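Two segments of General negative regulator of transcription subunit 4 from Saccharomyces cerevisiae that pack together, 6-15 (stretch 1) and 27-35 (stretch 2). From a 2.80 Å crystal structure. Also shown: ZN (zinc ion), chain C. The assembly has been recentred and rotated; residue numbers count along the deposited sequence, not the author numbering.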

ATOM      1  N   TYR A   6     -20.433   9.989   1.393  1.00104.30           N
ATOM      2  CA  TYR A   6     -19.982   8.994   0.425  1.00 98.44           C
ATOM      3  C   TYR A   6     -19.249   7.852   1.119  1.00 98.97           C
ATOM      4  O   TYR A   6     -18.444   8.080   2.023  1.00108.94           O
ATOM      5  CB  TYR A   6     -19.072   9.632  -0.628  1.00102.44           C
ATOM      6  CG  TYR A   6     -19.803  10.318  -1.759  1.00107.18           C
ATOM      7  CD1 TYR A   6     -20.309   9.589  -2.827  1.00111.89           C
ATOM      8  CD2 TYR A   6     -19.976  11.696  -1.765  1.00110.48           C
ATOM      9  CE1 TYR A   6     -20.975  10.211  -3.867  1.00115.71           C
ATOM     10  CE2 TYR A   6     -20.641  12.328  -2.801  1.00116.84           C
ATOM     11  CZ  TYR A   6     -21.138  11.580  -3.849  1.00117.64           C
ATOM     12  OH  TYR A   6     -21.799  12.203  -4.882  1.00120.03           O
ATOM     13  N   CYS A   7     -19.528   6.624   0.695  1.00 95.89           N
ATOM     14  CA  CYS A   7     -18.833   5.461   1.230  1.00 92.44           C
ATOM     15  C   CYS A   7     -17.379   5.462   0.773  1.00 94.45           C
ATOM     16  O   CYS A   7     -17.102   5.519  -0.422  1.00 96.76           O
ATOM     17  CB  CYS A   7     -19.524   4.168   0.797  1.00 99.33           C
ATOM     18  SG  CYS A   7     -18.805   2.662   1.497  1.00 97.38           S
ATOM     19  N   PRO A   8     -16.443   5.403   1.731  1.00 97.80           N
ATOM     20  CA  PRO A   8     -15.007   5.478   1.435  1.00 88.04           C
ATOM     21  C   PRO A   8     -14.455   4.225   0.757  1.00 89.35           C
ATOM     22  O   PRO A   8     -13.276   4.198   0.404  1.00 89.08           O
ATOM     23  CB  PRO A   8     -14.380   5.661   2.819  1.00 79.97           C
ATOM     24  CG  PRO A   8     -15.343   5.014   3.749  1.00 83.02           C
ATOM     25  CD  PRO A   8     -16.705   5.280   3.175  1.00 90.22           C
ATOM     26  N   LEU A   9     -15.290   3.208   0.577  1.00 88.48           N
ATOM     27  CA  LEU A   9     -14.836   1.950  -0.006  1.00 91.12           C
ATOM     28  C   LEU A   9     -15.280   1.791  -1.459  1.00 95.04           C
ATOM     29  O   LEU A   9     -14.468   1.481  -2.331  1.00 91.40           O
ATOM     30  CB  LEU A   9     -15.343   0.766   0.822  1.00 92.74           C
ATOM     31  CG  LEU A   9     -15.029   0.787   2.319  1.00 85.35           C
ATOM     32  CD1 LEU A   9     -15.420  -0.533   2.962  1.00 86.36           C
ATOM     33  CD2 LEU A   9     -13.560   1.091   2.558  1.00 91.11           C
ATOM     34  N   CYS A  10     -16.567   2.004  -1.714  1.00 97.96           N
ATOM     35  CA  CYS A  10     -17.122   1.797  -3.050  1.00104.43           C
ATOM     36  C   CYS A  10     -17.506   3.107  -3.732  1.00107.50           C
ATOM     37  O   CYS A  10     -18.006   3.099  -4.859  1.00109.85           O
ATOM     38  CB  CYS A  10     -18.340   0.873  -2.977  1.00 98.24           C
ATOM     39  SG  CYS A  10     -19.656   1.460  -1.887  1.00109.61           S
ATOM     40  N   ILE A  11     -17.261   4.221  -3.046  1.00101.47           N
ATOM     41  CA  ILE A  11     -17.569   5.561  -3.552  1.00 99.87           C
ATOM     42  C   ILE A  11     -19.018   5.651  -4.031  1.00110.10           C
ATOM     43  O   ILE A  11     -19.297   6.070  -5.155  1.00113.79           O
ATOM     44  CB  ILE A  11     -16.613   5.974  -4.695  1.00 97.09           C
ATOM     45  CG1 ILE A  11     -15.196   5.467  -4.422  1.00102.77           C
ATOM     46  CG2 ILE A  11     -16.595   7.490  -4.863  1.00100.59           C
ATOM     47  CD1 ILE A  11     -14.547   6.083  -3.197  1.00 98.74           C
ATOM     48  N   GLU A  12     -19.940   5.238  -3.168  1.00107.73           N
ATOM     49  CA  GLU A  12     -21.361   5.295  -3.479  1.00112.60           C
ATOM     50  C   GLU A  12     -22.073   6.277  -2.556  1.00112.81           C
ATOM     51  O   GLU A  12     -21.704   6.411  -1.390  1.00111.36           O
ATOM     52  CB  GLU A  12     -21.995   3.907  -3.369  1.00115.96           C
ATOM     53  CG  GLU A  12     -21.599   2.959  -4.486  1.00119.21           C
ATOM     54  CD  GLU A  12     -22.031   3.459  -5.849  1.00122.82           C
ATOM     55  OE1 GLU A  12     -23.169   3.959  -5.966  1.00123.56           O
ATOM     56  OE2 GLU A  12     -21.228   3.359  -6.802  1.00125.32           O
ATOM     57  N   PRO A  13     -23.091   6.975  -3.084  1.00116.90           N
ATOM     58  CA  PRO A  13     -23.892   7.917  -2.297  1.00117.45           C
ATOM     59  C   PRO A  13     -24.534   7.250  -1.084  1.00119.39           C
ATOM     60  O   PRO A  13     -25.316   6.312  -1.237  1.00116.04           O
ATOM     61  CB  PRO A  13     -24.959   8.385  -3.290  1.00117.98           C
ATOM     62  CG  PRO A  13     -24.341   8.185  -4.628  1.00117.16           C
ATOM     63  CD  PRO A  13     -23.498   6.954  -4.500  1.00114.85           C
ATOM     64  N   MET A  14     -24.196   7.734   0.107  1.00111.11           N
ATOM     65  CA  MET A  14     -24.729   7.174   1.342  1.00118.02           C
ATOM     66  C   MET A  14     -26.215   7.481   1.494  1.00122.03           C
ATOM     67  O   MET A  14     -26.616   8.644   1.534  1.00118.25           O
ATOM     68  CB  MET A  14     -23.953   7.709   2.548  1.00114.06           C
ATOM     69  CG  MET A  14     -22.478   7.343   2.543  1.00111.10           C
ATOM     70  SD  MET A  14     -22.190   5.592   2.857  1.00107.93           S
ATOM     71  CE  MET A  14     -22.600   5.492   4.597  1.00106.14           C
ATOM     72  N   ASP A  15     -27.027   6.431   1.581  1.00121.20           N
ATOM     73  CA  ASP A  15     -28.466   6.589   1.758  1.00128.19           C
ATOM     74  C   ASP A  15     -28.798   7.093   3.159  1.00128.08           C
ATOM     75  O   ASP A  15     -27.913   7.259   3.998  1.00121.52           O
ATOM     76  CB  ASP A  15     -29.191   5.266   1.495  1.00130.73           C
ATOM     77  CG  ASP A  15     -29.052   4.798   0.060  1.00142.13           C
ATOM     78  OD1 ASP A  15     -28.819   5.648  -0.825  1.00146.43           O
ATOM     79  OD2 ASP A  15     -29.180   3.579  -0.184  1.00143.44           O
TER
HETATM   80 ZN    ZN C1083     -20.079   0.602   0.297  1.00 93.17          ZN
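Stretch 2 27-35: GYQICQFCY

The apolar centre of the contact is Leu9 against Ile30 and Cys34. Leu9 CD1 lies 3.7 Å from Ile30 CG2 and also 3.7 Å from Cys34 CB. One methyl therefore touches both residues of stretch 2. The CA-to-CB bond of Leu9 points toward stretch 2, and its m,t rotamer carries CD1 to these partners. Ile30 takes the p,t rotamer, and its CA-to-CB bond points sideways. All three residues are buried.

Next to this centre sits Pro8. Pro8 CG is 4.3 Å from Ile30 CG2 and 3.8 Å from Tyr28 CZ. The proline meets the tyrosine ring obliquely. The CA-to-CB bond of Tyr28 points sideways, but the end of its side chain comes nearer, and Tyr28 OH reaches to 3.4 Å from Pro8 CG.

Met14 packs from a different part of stretch 1. Its CA-to-CB bond points sideways, and three m angles bring the end of the chain closer. Met14 SD is 3.9 Å from Cys31 SG. Met14 CE is 3.9 Å from Ile30 O, so this methyl lies against the backbone of stretch 2.

Stretch 1 has no regular helix or strand. It folds back on itself at Cys7 to Glu12: Cys7 N donates to Glu12 O at 3.0 Å, and a weak bond links Ile11 N to Cys7 O at 2.9 Å. Ile11 has positive phi and psi, and its CA-to-CB bond points away from stretch 2. Stretch 2 comes in as an extended loop through Tyr28, Gln29 and Ile30, then turns into a helix that begins at Gln32 and continues later in the chain. Cys31 is at the N-cap position, and Tyr35 N bonds to Cys31 O at 2.9 Å. The nearest CA atoms across the stretches are those of Cys7 and Ile30, 5.2 Å apart. Going along stretch 2, Tyr28 meets Pro8, Ile30 lies by Cys7, and Cys34 returns to Leu9 and Cys10. With a loop and a helix start against an irregular turn, no crossing angle applies. The contact buries 454 Å², both sides summed.

Four cysteines cluster around the zinc ion. Cys10 SG and Cys34 SG each bind ZN at 2.4 Å, one from each stretch, so the metal ties the two together. These two sulfurs, Cys10 SG and Cys34 SG, are 3.6 Å apart. Cys7 SG and Cys31 SG lie farther from ZN, at 2.7 and 3.1 Å. Cys7 CB is 3.5 Å from Cys31 SG, and Leu9 CB is 3.7 Å from Cys34 SG, so carbon packs directly against the sulfur cluster.

Polar links are few. Cys31 N donates a weak hydrogen bond to Cys7 SG at 3.2 Å. The same sulfur accepts a weak bond within stretch 1, with Leu9 N to Cys7 SG at 3.7 Å. Pro8 CD lies 3.3 Å from Gln29 O, a close contact with a backbone carbonyl. At the edge, Glu12 CB is 4.3 Å from Cys31 SG, but the end of the Glu12 side chain leads away. Glu12 OE2 and Gln29 NE2 are hydrogen-bonded elsewhere in the structure.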

ATOM      1  N   GLY A  27     -16.802   5.040  14.862  1.00 85.64           N
ATOM      2  CA  GLY A  27     -17.506   6.032  14.071  1.00 89.33           C
ATOM      3  C   GLY A  27     -17.257   5.936  12.578  1.00 89.27           C
ATOM      4  O   GLY A  27     -17.805   6.720  11.800  1.00 90.21           O
ATOM      5  N   TYR A  28     -16.428   4.979  12.174  1.00 83.35           N
ATOM      6  CA  TYR A  28     -16.124   4.782  10.761  1.00 80.09           C
ATOM      7  C   TYR A  28     -17.341   4.219  10.031  1.00 96.69           C
ATOM      8  O   TYR A  28     -17.838   3.146  10.373  1.00 90.19           O
ATOM      9  CB  TYR A  28     -14.920   3.853  10.598  1.00 76.78           C
ATOM     10  CG  TYR A  28     -14.301   3.880   9.221  1.00 82.78           C
ATOM     11  CD1 TYR A  28     -13.625   5.003   8.766  1.00 84.46           C
ATOM     12  CD2 TYR A  28     -14.383   2.778   8.379  1.00 84.13           C
ATOM     13  CE1 TYR A  28     -13.055   5.035   7.509  1.00 82.17           C
ATOM     14  CE2 TYR A  28     -13.813   2.800   7.119  1.00 84.19           C
ATOM     15  CZ  TYR A  28     -13.151   3.931   6.690  1.00 89.22           C
ATOM     16  OH  TYR A  28     -12.581   3.959   5.439  1.00 93.04           O
ATOM     17  N   GLN A  29     -17.820   4.949   9.027  1.00 94.88           N
ATOM     18  CA  GLN A  29     -19.044   4.570   8.325  1.00 93.14           C
ATOM     19  C   GLN A  29     -18.790   4.015   6.926  1.00 94.98           C
ATOM     20  O   GLN A  29     -18.073   4.616   6.125  1.00 91.45           O
ATOM     21  CB  GLN A  29     -19.992   5.769   8.231  1.00 93.40           C
ATOM     22  CG  GLN A  29     -20.573   6.210   9.561  1.00 95.62           C
ATOM     23  CD  GLN A  29     -21.616   7.300   9.405  1.00105.30           C
ATOM     24  OE1 GLN A  29     -21.294   8.440   9.072  1.00104.10           O
ATOM     25  NE2 GLN A  29     -22.876   6.951   9.641  1.00105.58           N
ATOM     26  N   ILE A  30     -19.391   2.864   6.643  1.00 97.59           N
ATOM     27  CA  ILE A  30     -19.331   2.253   5.319  1.00 98.60           C
ATOM     28  C   ILE A  30     -20.730   1.827   4.879  1.00 97.42           C
ATOM     29  O   ILE A  30     -21.660   1.817   5.683  1.00100.17           O
ATOM     30  CB  ILE A  30     -18.391   1.032   5.292  1.00 93.83           C
ATOM     31  CG1 ILE A  30     -18.884  -0.044   6.262  1.00 80.46           C
ATOM     32  CG2 ILE A  30     -16.964   1.443   5.625  1.00 89.63           C
ATOM     33  CD1 ILE A  30     -17.994  -1.265   6.320  1.00 75.50           C
ATOM     34  N   CYS A  31     -20.874   1.476   3.604  1.00103.15           N
ATOM     35  CA  CYS A  31     -22.169   1.061   3.069  1.00103.97           C
ATOM     36  C   CYS A  31     -22.650  -0.253   3.675  1.00 99.38           C
ATOM     37  O   CYS A  31     -21.868  -1.008   4.253  1.00 90.94           O
ATOM     38  CB  CYS A  31     -22.109   0.928   1.547  1.00 99.36           C
ATOM     39  SG  CYS A  31     -22.585   2.419   0.647  1.00131.69           S
ATOM     40  N   GLN A  32     -23.944  -0.519   3.531  1.00108.50           N
ATOM     41  CA  GLN A  32     -24.538  -1.747   4.038  1.00101.40           C
ATOM     42  C   GLN A  32     -24.031  -2.954   3.257  1.00 97.15           C
ATOM     43  O   GLN A  32     -23.989  -4.069   3.777  1.00100.07           O
ATOM     44  CB  GLN A  32     -26.065  -1.677   3.967  1.00106.72           C
ATOM     45  N   PHE A  33     -23.643  -2.720   2.008  1.00 94.56           N
ATOM     46  CA  PHE A  33     -23.129  -3.783   1.153  1.00 97.95           C
ATOM     47  C   PHE A  33     -21.657  -4.062   1.446  1.00 92.15           C
ATOM     48  O   PHE A  33     -21.235  -5.218   1.477  1.00 82.61           O
ATOM     49  CB  PHE A  33     -23.319  -3.426  -0.322  1.00101.02           C
ATOM     50  CG  PHE A  33     -24.752  -3.193  -0.711  1.00101.30           C
ATOM     51  CD1 PHE A  33     -25.651  -4.247  -0.750  1.00102.39           C
ATOM     52  CD2 PHE A  33     -25.200  -1.925  -1.042  1.00102.12           C
ATOM     53  CE1 PHE A  33     -26.971  -4.040  -1.106  1.00101.27           C
ATOM     54  CE2 PHE A  33     -26.519  -1.710  -1.399  1.00109.73           C
ATOM     55  CZ  PHE A  33     -27.404  -2.770  -1.432  1.00107.10           C
ATOM     56  N   CYS A  34     -20.882  -3.003   1.659  1.00101.22           N
ATOM     57  CA  CYS A  34     -19.477  -3.147   2.025  1.00 90.18           C
ATOM     58  C   CYS A  34     -19.345  -3.784   3.403  1.00 85.72           C
ATOM     59  O   CYS A  34     -18.407  -4.539   3.664  1.00 84.42           O
ATOM     60  CB  CYS A  34     -18.766  -1.791   2.002  1.00 86.74           C
ATOM     61  SG  CYS A  34     -18.444  -1.135   0.346  1.00 83.94           S
ATOM     62  N   TYR A  35     -20.295  -3.473   4.278  1.00 85.75           N
ATOM     63  CA  TYR A  35     -20.342  -4.055   5.614  1.00 86.81           C
ATOM     64  C   TYR A  35     -20.514  -5.569   5.547  1.00 94.91           C
ATOM     65  O   TYR A  35     -19.698  -6.320   6.083  1.00 91.43           O
ATOM     66  CB  TYR A  35     -21.475  -3.425   6.426  1.00 91.41           C
ATOM     67  CG  TYR A  35     -21.755  -4.110   7.744  1.00 93.95           C
ATOM     68  CD1 TYR A  35     -20.953  -3.883   8.853  1.00 94.04           C
ATOM     69  CD2 TYR A  35     -22.825  -4.984   7.880  1.00 94.64           C
ATOM     70  CE1 TYR A  35     -21.208  -4.509  10.059  1.00 93.74           C
ATOM     71  CE2 TYR A  35     -23.088  -5.613   9.081  1.00 92.46           C
ATOM     72  CZ  TYR A  35     -22.277  -5.371  10.167  1.00 87.14           C
ATOM     73  OH  TYR A  35     -22.537  -5.998  11.365  1.00 88.51           O
TER